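Local coordinates for protein 2-keto-3-deoxygluconate kinase (Thermotoga maritima, PDB 2AFB) that probably catalyses the ATP-dependent phosphorylation of 2-keto-3-deoxygluconate to its 6-phosphate, as a pfkB-family carbohydrate kinase, at residues W141-G146 with V202-E207; V192-M197 with R242-K247; N278-H283 with F314-S319; I158-L163 with M197-V202. One frame throughout, in Å; residues are numbered along the deposited sequence.

Interaction 1. Residues W141-G146 with V202-E207; sequences WFHFSG and VLIANE
Trp141 and Val202 meet where the outer corner of the indole reaches one methyl: CH2 of Trp141 lies 3.8 Å from CG2 of Val202, and CZ2 of Trp141 is 3.9 Å from the same carbon. A second, looser pair follows two residues on, with CE1 of His143 4.1 Å from CD1 of Ile204. In both pairs the side chains cross at about a right angle, and the methyl approaches the ring obliquely. CG of His143 stands opposite the backbone N (chi1 -180°), which carries the imidazole off its own strand toward Ile204. That reach is needed because strands 139-145 and 202-205 are not neighbours: strand 172-176 runs between them in the parallel part of the central mixed sheet of the ribokinase-like alpha/beta fold, and the closest CA atoms, those of His143 and Val202, are 9.3 Å apart. Ser174 of the intervening strand anchors both rings, its OG hydrogen-bonding to Trp141 NE1 and to His143 ND1, so these buried nitrogens are satisfied and the rings' rotation is restricted. Further out, helix 290-304 covers this face of the sheet, Ile299, Ser302 and Leu303 touching Trp141 while Ala295 touches Ile204.

Interaction 2. Residues V192-M197 with R242-K247; sequences VMIPFM and RKYNFK
One bent side chain, that of Met197 (modelled as selenomethionine), meets two aromatic rings in different ways: carbon over the face of Tyr244, selenium at the edge of Phe246. The second is a Met-aromatic contact: SE of Met197 is 3.9 Å from CZ of Phe246, and its line to the ring centroid is 77° off the normal. The first is a CH-pi contact in which CG of Met197 sits 4.3 Å from the centroid of the Tyr244 ring, only 21° off its normal. A bend at chi2 (-51°) turns SE away from the Tyr244 face to the Phe246 edge. These residues join the C-terminal ends of helices 186-196 and 230-244, which precede neighbouring strands of the ribokinase-like alpha/beta fold. After Tyr244, Asn245 leaves the helix with positive phi, and the backbone then brings the Phe246 ring alongside Tyr244, so that CB of Tyr244 lies over one of its faces. Leu203 of strand 202-205 touches both Met197 and Phe246 from the sheet side, whereas Leu214 of helix 207-214 touches Met197 and Tyr244. At the more exposed margin, CG1 of Ile194 packs against OH of Tyr244 at 3.7 Å.

Interaction 3. Residues N278-H283 with F314-S319; sequences NRYEIH and FAAAAS
Strand 273-283, the outermost strand at one end of the large sheet within this chain, packs on helix 308-322 of the ribokinase-like fold by laying Tyr280 against Ala316 and Ala317. The ring meets the helix with its rim: CB of Ala316 lies near the ring plane, 4.1 Å from CE2 of Tyr280. Farther along, OH of Tyr280 passes 4.0 Å from CB of Ala317. A chi1 of -61° sets CG of Tyr280 opposite its carbonyl carbon and leads the ring toward the helix. The CA atoms of Asn278 and Ala316 are 7.3 Å apart, a separation consistent with the short alanine side chains on this side of the helix. One face of the Tyr280 ring is covered from its own segment by ND2 of Asn278, 3.4 Å above the plane and offset toward the rim. Leu340 of helix 334-341 and Cys320 also touch the Tyr280 side chain. An alanine in place of Tyr280 would probably take from the methyls of Ala316 and Ala317 the ring edge and hydroxyl they pack on, and open a gap between strand and helix. The strand also reaches the subunit interface: Gln108 of a second subunit packs on Tyr280, and NE2 of His283 binds a nickel ion together with the His283 residues of a second and a third subunit. On the helix, Ser319 turns its hydroxyl back on the preceding turn and also bonds Trp264 NE1. Ala315 O thus accepts twice from Ser319, from its N at 3.1 Å and from its OG at 2.8 Å.

Interaction 4. Residues I158-L163 with M197-V202; sequences ILEDAL and MEYVDV
Tyr199 lies over Leu163, and its CB and the near half of its ring meet that residue. Its CB starts the contact 4.0 Å from CD2 of Leu163. Next comes CG of Tyr199, 3.8 Å from CB of Leu163, where the ring begins to ride over the aliphatic chain. The two sides of the ring then diverge: CD2 of Tyr199 stays apolar, 4.0 Å from CD1 of Leu163, whereas CD1 of Tyr199 approaches the backbone, 3.7 Å from O of Leu163. CE1 continues past the same carbonyl oxygen. At the tip, OH of Tyr199 comes to 4.5 Å from OE1 of Glu160, too long for a hydrogen bond. CB of Leu163 makes a CH-pi contact, 4.1 Å from the centroid of the Tyr199 ring and 20° off its normal. The ring is aimed by chi1 (-59°), which places CG beside the backbone N and opposite the carbonyl carbon. A serine in place of Tyr199 would probably strip the ring from CB and CD1 of Leu163 and leave a gap between loop and helix. The loop itself is tied to the sheet: it turns through a bond from Val200 N to Met197 O, and Asp201 then grips Val173 of strand 172-176 through OD2. Leu163 in turn rests on Phe144 and Val173. Helix 155-169 is thereby packed against the connection from helix 186-196 into strand 202-205, an arrangement typical of successive beta-alpha-beta crossovers in the alpha/beta core of ribokinase-like kinases.

Overall arrangement
Interaction 1 is the most central, entirely buried about 7 Å from the chain's centre; interactions 2 and 4 lie farther out and are only partly buried. These three form one continuous region: interactions 2 and 4 share Met197, interactions 1 and 4 share Val202, and SE of Met197 packs on Leu203. Interaction 3 stands apart, its centre 19 Å or more from the others, yet it reaches the same sheet as interaction 1 and is also largely buried, though beside the subunit interface and about 16 Å from the chain's centre. Chemistry follows place. Between inner strands, methyls meet polar-anchored rings; around the helices and the loop leading into strand 202-205, tyrosine faces cover aliphatic chains; at the edge strand, a ring edge meets alanines.

Interaction 1. Residues W141-G146 with V202-E207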
loop_
_atom_site.group_PDB
_atom_site.type_symbol
_atom_site.label_atom_id
_atom_site.label_comp_id
_atom_site.label_asym_id
_atom_site.label_seq_id
_atom_site.Cartn_x
_atom_site.Cartn_y
_atom_site.Cartn_z
ATOM N N TRP A 141 22.009 -6.794 -35.273
ATOM C CA TRP A 141 21.507 -5.428 -35.074
ATOM C C TRP A 141 22.138 -4.750 -33.883
ATOM O O TRP A 141 22.408 -5.397 -32.892
ATOM C CB TRP A 141 19.990 -5.427 -34.857
ATOM C CG TRP A 141 19.326 -4.155 -35.240
ATOM C CD1 TRP A 141 19.328 -2.986 -34.532
ATOM C CD2 TRP A 141 18.529 -3.905 -36.416
ATOM N NE1 TRP A 141 18.593 -2.035 -35.184
ATOM C CE2 TRP A 141 18.062 -2.581 -36.327
ATOM C CE3 TRP A 141 18.086 -4.698 -37.465
ATOM C CZ2 TRP A 141 17.223 -2.014 -37.286
ATOM C CZ3 TRP A 141 17.278 -4.121 -38.464
ATOM C CH2 TRP A 141 16.866 -2.798 -38.366
ATOM N N PHE A 142 22.384 -3.439 -34.058
ATOM C CA PHE A 142 22.873 -2.515 -33.039
ATOM C C PHE A 142 22.061 -1.209 -33.041
ATOM O O PHE A 142 21.856 -0.556 -34.076
ATOM C CB PHE A 142 24.336 -2.184 -33.250
ATOM C CG PHE A 142 24.881 -1.265 -32.226
ATOM C CD1 PHE A 142 25.042 -1.682 -30.938
ATOM C CD2 PHE A 142 25.184 0.055 -32.538
ATOM C CE1 PHE A 142 25.547 -0.813 -29.984
ATOM C CE2 PHE A 142 25.673 0.929 -31.565
ATOM C CZ PHE A 142 25.878 0.491 -30.315
ATOM N N HIS A 143 21.598 -0.866 -31.863
ATOM C CA HIS A 143 20.750 0.299 -31.634
ATOM C C HIS A 143 21.319 1.255 -30.573
ATOM O O HIS A 143 21.759 0.801 -29.525
ATOM C CB HIS A 143 19.328 -0.133 -31.227
ATOM C CG HIS A 143 18.429 1.025 -30.988
ATOM N ND1 HIS A 143 17.933 1.791 -32.017
ATOM C CD2 HIS A 143 18.026 1.617 -29.837
ATOM C CE1 HIS A 143 17.208 2.772 -31.508
ATOM N NE2 HIS A 143 17.280 2.706 -30.185
ATOM N N PHE A 144 21.298 2.572 -30.861
ATOM C CA PHE A 144 21.678 3.621 -29.889
ATOM C C PHE A 144 20.738 4.786 -30.055
ATOM O O PHE A 144 19.983 4.831 -31.047
ATOM C CB PHE A 144 23.163 4.099 -30.010
ATOM C CG PHE A 144 23.493 4.871 -31.289
ATOM C CD1 PHE A 144 23.634 4.212 -32.513
ATOM C CD2 PHE A 144 23.694 6.245 -31.254
ATOM C CE1 PHE A 144 23.943 4.926 -33.665
ATOM C CE2 PHE A 144 23.977 6.949 -32.370
ATOM C CZ PHE A 144 24.101 6.296 -33.588
ATOM N N SER A 145 20.732 5.693 -29.058
ATOM C CA SER A 145 19.978 6.933 -29.180
ATOM C C SER A 145 20.815 8.181 -28.889
ATOM O O SER A 145 21.862 8.104 -28.226
ATOM C CB SER A 145 18.762 6.906 -28.282
ATOM O OG SER A 145 19.039 7.574 -27.077
ATOM N N GLY A 146 20.335 9.335 -29.364
ATOM C CA GLY A 146 21.026 10.635 -29.140
ATOM C C GLY A 146 21.057 11.151 -27.691
ATOM O O GLY A 146 21.697 12.160 -27.364
ATOM N N VAL A 202 18.990 2.811 -40.299
ATOM C CA VAL A 202 17.585 3.004 -39.945
ATOM C C VAL A 202 17.499 4.165 -38.947
ATOM O O VAL A 202 18.084 4.090 -37.864
ATOM C CB VAL A 202 17.048 1.744 -39.277
ATOM C CG1 VAL A 202 15.564 1.959 -38.834
ATOM C CG2 VAL A 202 17.237 0.531 -40.210
ATOM N N LEU A 203 16.749 5.202 -39.324
ATOM C CA LEU A 203 16.528 6.406 -38.490
ATOM C C LEU A 203 15.173 6.355 -37.854
ATOM O O LEU A 203 14.169 6.044 -38.519
ATOM C CB LEU A 203 16.588 7.667 -39.355
ATOM C CG LEU A 203 16.612 8.981 -38.576
ATOM C CD1 LEU A 203 17.949 9.182 -37.894
ATOM C CD2 LEU A 203 16.343 10.156 -39.512
ATOM N N ILE A 204 15.154 6.632 -36.556
ATOM C CA ILE A 204 13.937 6.726 -35.773
ATOM C C ILE A 204 13.956 8.143 -35.188
ATOM O O ILE A 204 14.995 8.603 -34.682
ATOM C CB ILE A 204 13.893 5.631 -34.678
ATOM C CG1 ILE A 204 13.885 4.266 -35.353
ATOM C CG2 ILE A 204 12.681 5.784 -33.828
ATOM C CD1 ILE A 204 14.610 3.207 -34.590
ATOM N N ALA A 205 12.836 8.841 -35.323
ATOM C CA ALA A 205 12.753 10.241 -34.921
ATOM C C ALA A 205 11.315 10.738 -34.803
ATOM O O ALA A 205 10.361 10.022 -35.120
ATOM C CB ALA A 205 13.481 11.089 -35.924
ATOM N N ASN A 206 11.189 11.969 -34.324
ATOM C CA ASN A 206 10.000 12.787 -34.504
ATOM C C ASN A 206 10.439 14.047 -35.229
ATOM O O ASN A 206 11.637 14.183 -35.598
ATOM C CB ASN A 206 9.283 13.064 -33.170
ATOM C CG ASN A 206 10.152 13.773 -32.139
ATOM O OD1 ASN A 206 11.075 14.512 -32.466
ATOM N ND2 ASN A 206 9.862 13.521 -30.871
ATOM N N GLU A 207 9.492 14.949 -35.490
ATOM C CA GLU A 207 9.801 16.117 -36.329
ATOM C C GLU A 207 10.792 17.065 -35.654
ATOM O O GLU A 207 11.708 17.560 -36.311
ATOM C CB GLU A 207 8.538 16.875 -36.792
ATOM C CG GLU A 207 7.841 17.766 -35.744
ATOM C CD GLU A 207 7.297 19.055 -36.345
ATOM O OE1 GLU A 207 6.064 19.242 -36.374
ATOM O OE2 GLU A 207 8.111 19.879 -36.798
#

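Interaction 2. Residues V192-M197 with R242-K247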
loop_
_atom_site.group_PDB
_atom_site.type_symbol
_atom_site.label_atom_id
_atom_site.label_comp_id
_atom_site.label_asym_id
_atom_site.label_seq_id
_atom_site.Cartn_x
_atom_site.Cartn_y
_atom_site.Cartn_z
ATOM N N VAL A 192 27.933 16.553 -33.276
ATOM C CA VAL A 192 28.223 15.169 -32.890
ATOM C C VAL A 192 27.429 14.106 -33.670
ATOM O O VAL A 192 27.954 13.051 -34.049
ATOM C CB VAL A 192 27.936 14.958 -31.348
ATOM C CG1 VAL A 192 28.075 13.489 -30.952
ATOM C CG2 VAL A 192 28.896 15.837 -30.506
HETATM N N MSE A 193 26.154 14.367 -33.894
HETATM C CA MSE A 193 25.292 13.340 -34.449
HETATM C C MSE A 193 25.372 13.214 -35.970
HETATM O O MSE A 193 25.114 12.154 -36.517
HETATM C CB MSE A 193 23.874 13.633 -34.039
HETATM C CG MSE A 193 23.708 13.581 -32.529
HETATM SE SE MSE A 193 23.783 11.659 -31.855
HETATM C CE MSE A 193 21.977 10.966 -32.600
ATOM N N ILE A 194 25.675 14.299 -36.658
ATOM C CA ILE A 194 25.676 14.269 -38.118
ATOM C C ILE A 194 26.759 13.318 -38.577
ATOM O O ILE A 194 26.459 12.419 -39.343
ATOM C CB ILE A 194 25.730 15.691 -38.742
ATOM C CG1 ILE A 194 24.313 16.242 -38.766
ATOM C CG2 ILE A 194 26.327 15.683 -40.171
ATOM C CD1 ILE A 194 24.186 17.752 -38.826
ATOM N N PRO A 195 27.996 13.446 -38.052
ATOM C CA PRO A 195 28.989 12.420 -38.393
ATOM C C PRO A 195 28.575 10.972 -38.150
ATOM O O PRO A 195 28.893 10.129 -38.946
ATOM C CB PRO A 195 30.201 12.799 -37.534
ATOM C CG PRO A 195 30.099 14.277 -37.431
ATOM C CD PRO A 195 28.585 14.487 -37.196
ATOM N N PHE A 196 27.814 10.694 -37.094
ATOM C CA PHE A 196 27.395 9.321 -36.837
ATOM C C PHE A 196 26.413 8.795 -37.890
ATOM O O PHE A 196 26.249 7.588 -38.044
ATOM C CB PHE A 196 26.761 9.194 -35.448
ATOM C CG PHE A 196 27.720 9.366 -34.288
ATOM C CD1 PHE A 196 29.071 9.012 -34.374
ATOM C CD2 PHE A 196 27.251 9.836 -33.086
ATOM C CE1 PHE A 196 29.930 9.161 -33.281
ATOM C CE2 PHE A 196 28.111 9.995 -31.986
ATOM C CZ PHE A 196 29.442 9.652 -32.084
HETATM N N MSE A 197 25.740 9.684 -38.613
HETATM C CA MSE A 197 24.745 9.228 -39.574
HETATM C C MSE A 197 25.367 8.377 -40.659
HETATM O O MSE A 197 24.677 7.519 -41.174
HETATM C CB MSE A 197 23.972 10.392 -40.194
HETATM C CG MSE A 197 23.082 11.143 -39.236
HETATM SE SE MSE A 197 21.785 10.084 -38.096
HETATM C CE MSE A 197 22.769 9.916 -36.367
ATOM N N ARG A 242 17.627 11.088 -48.904
ATOM C CA ARG A 242 18.537 11.541 -49.959
ATOM C C ARG A 242 19.884 12.033 -49.469
ATOM O O ARG A 242 20.916 11.886 -50.189
ATOM C CB ARG A 242 17.899 12.673 -50.758
ATOM C CG ARG A 242 16.910 12.209 -51.799
ATOM N N LYS A 243 19.877 12.662 -48.289
ATOM C CA LYS A 243 21.106 13.147 -47.662
ATOM C C LYS A 243 21.902 11.996 -47.052
ATOM O O LYS A 243 23.103 11.967 -47.223
ATOM C CB LYS A 243 20.841 14.246 -46.613
ATOM N N TYR A 244 21.255 11.041 -46.364
ATOM C CA TYR A 244 22.004 10.072 -45.563
ATOM C C TYR A 244 21.905 8.637 -46.014
ATOM O O TYR A 244 22.562 7.766 -45.428
ATOM C CB TYR A 244 21.612 10.186 -44.077
ATOM C CG TYR A 244 21.905 11.560 -43.527
ATOM C CD1 TYR A 244 23.204 11.927 -43.206
ATOM C CD2 TYR A 244 20.899 12.512 -43.361
ATOM C CE1 TYR A 244 23.497 13.187 -42.712
ATOM C CE2 TYR A 244 21.192 13.786 -42.874
ATOM C CZ TYR A 244 22.500 14.110 -42.553
ATOM O OH TYR A 244 22.842 15.348 -42.085
ATOM N N ASN A 245 21.085 8.402 -47.034
ATOM C CA ASN A 245 20.903 7.088 -47.659
ATOM C C ASN A 245 20.356 5.974 -46.727
ATOM O O ASN A 245 20.691 4.794 -46.883
ATOM C CB ASN A 245 22.183 6.691 -48.390
ATOM C CG ASN A 245 22.595 7.746 -49.425
ATOM O OD1 ASN A 245 21.816 8.083 -50.329
ATOM N ND2 ASN A 245 23.798 8.298 -49.271
ATOM N N PHE A 246 19.482 6.373 -45.801
ATOM C CA PHE A 246 18.895 5.442 -44.824
ATOM C C PHE A 246 18.040 4.413 -45.539
ATOM O O PHE A 246 17.320 4.756 -46.466
ATOM C CB PHE A 246 17.999 6.189 -43.832
ATOM C CG PHE A 246 18.717 7.198 -42.984
ATOM C CD1 PHE A 246 19.814 6.828 -42.202
ATOM C CD2 PHE A 246 18.270 8.502 -42.927
ATOM C CE1 PHE A 246 20.459 7.749 -41.413
ATOM C CE2 PHE A 246 18.917 9.430 -42.116
ATOM C CZ PHE A 246 20.011 9.057 -41.372
ATOM N N LYS A 247 18.120 3.158 -45.104
ATOM C CA LYS A 247 17.269 2.100 -45.652
ATOM C C LYS A 247 15.806 2.332 -45.201
ATOM O O LYS A 247 14.863 1.995 -45.905
ATOM C CB LYS A 247 17.778 0.737 -45.149
ATOM C CG LYS A 247 17.019 -0.459 -45.665
#

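Interaction 3. Residues N278-H283 with F314-S319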
loop_
_atom_site.group_PDB
_atom_site.type_symbol
_atom_site.label_atom_id
_atom_site.label_comp_id
_atom_site.label_asym_id
_atom_site.label_seq_id
_atom_site.Cartn_x
_atom_site.Cartn_y
_atom_site.Cartn_z
ATOM N N ASN A 278 -2.661 3.267 -38.612
ATOM C CA ASN A 278 -3.822 3.749 -37.925
ATOM C C ASN A 278 -3.431 4.729 -36.801
ATOM O O ASN A 278 -2.355 4.638 -36.215
ATOM C CB ASN A 278 -4.570 2.550 -37.362
ATOM C CG ASN A 278 -5.942 2.909 -36.895
ATOM O OD1 ASN A 278 -6.807 3.290 -37.697
ATOM N ND2 ASN A 278 -6.160 2.827 -35.576
ATOM N N ARG A 279 -4.320 5.680 -36.555
ATOM C CA ARG A 279 -4.190 6.692 -35.544
ATOM C C ARG A 279 -5.080 6.358 -34.352
ATOM O O ARG A 279 -6.258 6.158 -34.489
ATOM C CB ARG A 279 -4.611 8.031 -36.137
ATOM C CG ARG A 279 -4.356 9.234 -35.213
ATOM C CD ARG A 279 -4.449 10.530 -36.034
ATOM N NE ARG A 279 -4.847 11.712 -35.271
ATOM C CZ ARG A 279 -6.108 12.081 -35.013
ATOM N NH1 ARG A 279 -7.162 11.329 -35.358
ATOM N NH2 ARG A 279 -6.312 13.209 -34.336
ATOM N N TYR A 280 -4.501 6.331 -33.172
ATOM C CA TYR A 280 -5.216 5.867 -31.986
ATOM C C TYR A 280 -5.455 7.040 -31.042
ATOM O O TYR A 280 -4.604 7.907 -30.874
ATOM C CB TYR A 280 -4.384 4.803 -31.262
ATOM C CG TYR A 280 -4.092 3.561 -32.069
ATOM C CD1 TYR A 280 -4.995 2.495 -32.078
ATOM C CD2 TYR A 280 -2.917 3.437 -32.806
ATOM C CE1 TYR A 280 -4.746 1.328 -32.813
ATOM C CE2 TYR A 280 -2.651 2.271 -33.528
ATOM C CZ TYR A 280 -3.582 1.235 -33.534
ATOM O OH TYR A 280 -3.362 0.117 -34.246
ATOM N N GLU A 281 -6.592 7.034 -30.385
ATOM C CA GLU A 281 -6.818 7.990 -29.319
ATOM C C GLU A 281 -6.588 7.244 -28.010
ATOM O O GLU A 281 -7.213 6.240 -27.771
ATOM C CB GLU A 281 -8.236 8.541 -29.417
ATOM C CG GLU A 281 -8.548 9.573 -28.351
ATOM C CD GLU A 281 -9.980 9.988 -28.364
ATOM O OE1 GLU A 281 -10.383 10.574 -29.377
ATOM O OE2 GLU A 281 -10.695 9.717 -27.374
ATOM N N ILE A 282 -5.669 7.699 -27.187
ATOM C CA ILE A 282 -5.221 6.889 -26.061
ATOM C C ILE A 282 -5.522 7.643 -24.779
ATOM O O ILE A 282 -5.136 8.810 -24.657
ATOM C CB ILE A 282 -3.681 6.668 -26.143
ATOM C CG1 ILE A 282 -3.323 6.077 -27.518
ATOM C CG2 ILE A 282 -3.188 5.810 -24.974
ATOM C CD1 ILE A 282 -1.827 5.886 -27.718
ATOM N N HIS A 283 -6.228 6.999 -23.843
ATOM C CA HIS A 283 -6.218 7.424 -22.438
ATOM C C HIS A 283 -5.009 6.761 -21.812
ATOM O O HIS A 283 -4.955 5.524 -21.660
ATOM C CB HIS A 283 -7.472 7.014 -21.666
ATOM C CG HIS A 283 -8.671 7.861 -21.923
ATOM N ND1 HIS A 283 -9.285 7.944 -23.160
ATOM C CD2 HIS A 283 -9.405 8.633 -21.080
ATOM C CE1 HIS A 283 -10.342 8.732 -23.063
ATOM N NE2 HIS A 283 -10.445 9.153 -21.808
ATOM N N PHE A 314 2.117 -2.652 -37.028
ATOM C CA PHE A 314 2.613 -3.407 -35.891
ATOM C C PHE A 314 3.300 -2.465 -34.892
ATOM O O PHE A 314 3.046 -2.512 -33.681
ATOM C CB PHE A 314 3.608 -4.464 -36.355
ATOM C CG PHE A 314 4.069 -5.387 -35.266
ATOM C CD1 PHE A 314 3.385 -6.589 -35.019
ATOM C CD2 PHE A 314 5.220 -5.100 -34.536
ATOM C CE1 PHE A 314 3.821 -7.436 -34.030
ATOM C CE2 PHE A 314 5.641 -5.948 -33.543
ATOM C CZ PHE A 314 4.956 -7.123 -33.306
ATOM N N ALA A 315 4.194 -1.618 -35.385
ATOM C CA ALA A 315 4.895 -0.697 -34.477
ATOM C C ALA A 315 3.991 0.387 -33.866
ATOM O O ALA A 315 4.169 0.751 -32.720
ATOM C CB ALA A 315 6.070 -0.069 -35.166
ATOM N N ALA A 316 3.061 0.935 -34.630
ATOM C CA ALA A 316 2.015 1.810 -34.032
ATOM C C ALA A 316 1.219 1.069 -32.943
ATOM O O ALA A 316 1.041 1.570 -31.830
ATOM C CB ALA A 316 1.071 2.346 -35.129
ATOM N N ALA A 317 0.738 -0.126 -33.254
ATOM C CA ALA A 317 0.008 -0.931 -32.268
ATOM C C ALA A 317 0.774 -1.144 -30.941
ATOM O O ALA A 317 0.232 -0.941 -29.840
ATOM C CB ALA A 317 -0.398 -2.240 -32.873
ATOM N N ALA A 318 2.019 -1.528 -31.064
ATOM C CA ALA A 318 2.903 -1.832 -29.923
ATOM C C ALA A 318 3.183 -0.645 -29.047
ATOM O O ALA A 318 3.148 -0.752 -27.837
ATOM C CB ALA A 318 4.234 -2.425 -30.402
ATOM N N SER A 319 3.458 0.475 -29.671
ATOM C CA SER A 319 3.784 1.680 -28.985
ATOM C C SER A 319 2.527 2.356 -28.428
ATOM O O SER A 319 2.582 2.902 -27.355
ATOM C CB SER A 319 4.636 2.624 -29.875
ATOM O OG SER A 319 3.958 2.997 -31.059
#

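Interaction 4. Residues I158-L163 with M197-V202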
loop_
_atom_site.group_PDB
_atom_site.type_symbol
_atom_site.label_atom_id
_atom_site.label_comp_id
_atom_site.label_asym_id
_atom_site.label_seq_id
_atom_site.Cartn_x
_atom_site.Cartn_y
_atom_site.Cartn_z
ATOM N N ILE A 158 33.115 6.195 -27.129
ATOM C CA ILE A 158 32.627 4.834 -26.930
ATOM C C ILE A 158 31.632 4.409 -28.034
ATOM O O ILE A 158 31.693 3.269 -28.524
ATOM C CB ILE A 158 31.964 4.649 -25.558
ATOM C CG1 ILE A 158 33.003 4.823 -24.459
ATOM C CG2 ILE A 158 31.328 3.249 -25.474
ATOM C CD1 ILE A 158 32.472 5.029 -23.058
ATOM N N LEU A 159 30.720 5.313 -28.407
ATOM C CA LEU A 159 29.772 5.005 -29.497
ATOM C C LEU A 159 30.461 4.862 -30.825
ATOM O O LEU A 159 30.107 3.991 -31.616
ATOM C CB LEU A 159 28.662 6.049 -29.631
ATOM C CG LEU A 159 27.440 5.554 -28.883
ATOM C CD1 LEU A 159 26.465 6.707 -28.534
ATOM C CD2 LEU A 159 26.798 4.423 -29.734
ATOM N N GLU A 160 31.434 5.739 -31.072
ATOM C CA GLU A 160 32.193 5.659 -32.304
ATOM C C GLU A 160 32.934 4.348 -32.402
ATOM O O GLU A 160 33.006 3.769 -33.493
ATOM C CB GLU A 160 33.173 6.820 -32.435
ATOM C CG GLU A 160 33.629 7.007 -33.877
ATOM C CD GLU A 160 34.487 8.237 -34.082
ATOM O OE1 GLU A 160 34.788 8.534 -35.256
ATOM O OE2 GLU A 160 34.862 8.897 -33.090
ATOM N N ASP A 161 33.507 3.902 -31.282
ATOM C CA ASP A 161 34.149 2.571 -31.197
ATOM C C ASP A 161 33.151 1.507 -31.613
ATOM O O ASP A 161 33.455 0.670 -32.451
ATOM C CB ASP A 161 34.618 2.212 -29.782
ATOM C CG ASP A 161 35.857 2.986 -29.328
ATOM O OD1 ASP A 161 36.605 3.510 -30.179
ATOM O OD2 ASP A 161 36.076 3.084 -28.096
ATOM N N ALA A 162 31.966 1.530 -31.006
ATOM C CA ALA A 162 30.925 0.529 -31.325
ATOM C C ALA A 162 30.515 0.560 -32.799
ATOM O O ALA A 162 30.284 -0.472 -33.430
ATOM C CB ALA A 162 29.656 0.732 -30.434
ATOM N N LEU A 163 30.427 1.751 -33.349
ATOM C CA LEU A 163 29.878 1.903 -34.690
ATOM C C LEU A 163 30.895 1.466 -35.759
ATOM O O LEU A 163 30.540 0.961 -36.825
ATOM C CB LEU A 163 29.482 3.353 -34.901
ATOM C CG LEU A 163 28.248 3.843 -34.182
ATOM C CD1 LEU A 163 28.140 5.378 -34.244
ATOM C CD2 LEU A 163 27.030 3.176 -34.787
HETATM N N MSE A 197 25.740 9.684 -38.613
HETATM C CA MSE A 197 24.745 9.228 -39.574
HETATM C C MSE A 197 25.367 8.377 -40.659
HETATM O O MSE A 197 24.677 7.519 -41.174
HETATM C CB MSE A 197 23.972 10.392 -40.194
HETATM C CG MSE A 197 23.082 11.143 -39.236
HETATM SE SE MSE A 197 21.785 10.084 -38.096
HETATM C CE MSE A 197 22.769 9.916 -36.367
ATOM N N GLU A 198 26.654 8.587 -40.983
ATOM C CA GLU A 198 27.431 7.715 -41.927
ATOM C C GLU A 198 27.316 6.230 -41.609
ATOM O O GLU A 198 27.350 5.386 -42.501
ATOM C CB GLU A 198 28.945 8.025 -41.895
ATOM C CG GLU A 198 29.344 9.412 -42.381
ATOM N N TYR A 199 27.205 5.915 -40.325
ATOM C CA TYR A 199 27.080 4.539 -39.857
ATOM C C TYR A 199 25.647 4.042 -39.696
ATOM O O TYR A 199 25.457 2.877 -39.416
ATOM C CB TYR A 199 27.747 4.400 -38.498
ATOM C CG TYR A 199 29.205 4.744 -38.479
ATOM C CD1 TYR A 199 30.145 3.879 -39.015
ATOM C CD2 TYR A 199 29.654 5.925 -37.890
ATOM C CE1 TYR A 199 31.519 4.189 -38.984
ATOM C CE2 TYR A 199 31.018 6.240 -37.839
ATOM C CZ TYR A 199 31.947 5.370 -38.387
ATOM O OH TYR A 199 33.306 5.691 -38.348
ATOM N N VAL A 200 24.652 4.909 -39.850
ATOM C CA VAL A 200 23.279 4.555 -39.485
ATOM C C VAL A 200 22.483 4.108 -40.695
ATOM O O VAL A 200 22.466 4.806 -41.700
ATOM C CB VAL A 200 22.566 5.744 -38.815
ATOM C CG1 VAL A 200 21.091 5.441 -38.558
ATOM C CG2 VAL A 200 23.272 6.114 -37.494
ATOM N N ASP A 201 21.806 2.971 -40.582
ATOM C CA ASP A 201 20.952 2.424 -41.675
ATOM C C ASP A 201 19.447 2.752 -41.542
ATOM O O ASP A 201 18.734 2.936 -42.526
ATOM C CB ASP A 201 21.122 0.891 -41.724
ATOM C CG ASP A 201 22.584 0.472 -41.876
ATOM O OD1 ASP A 201 23.187 0.816 -42.913
ATOM O OD2 ASP A 201 23.143 -0.156 -40.946
ATOM N N VAL A 202 18.990 2.811 -40.299
ATOM C CA VAL A 202 17.585 3.004 -39.945
ATOM C C VAL A 202 17.499 4.165 -38.947
ATOM O O VAL A 202 18.084 4.090 -37.864
ATOM C CB VAL A 202 17.048 1.744 -39.277
ATOM C CG1 VAL A 202 15.564 1.959 -38.834
ATOM C CG2 VAL A 202 17.237 0.531 -40.210
#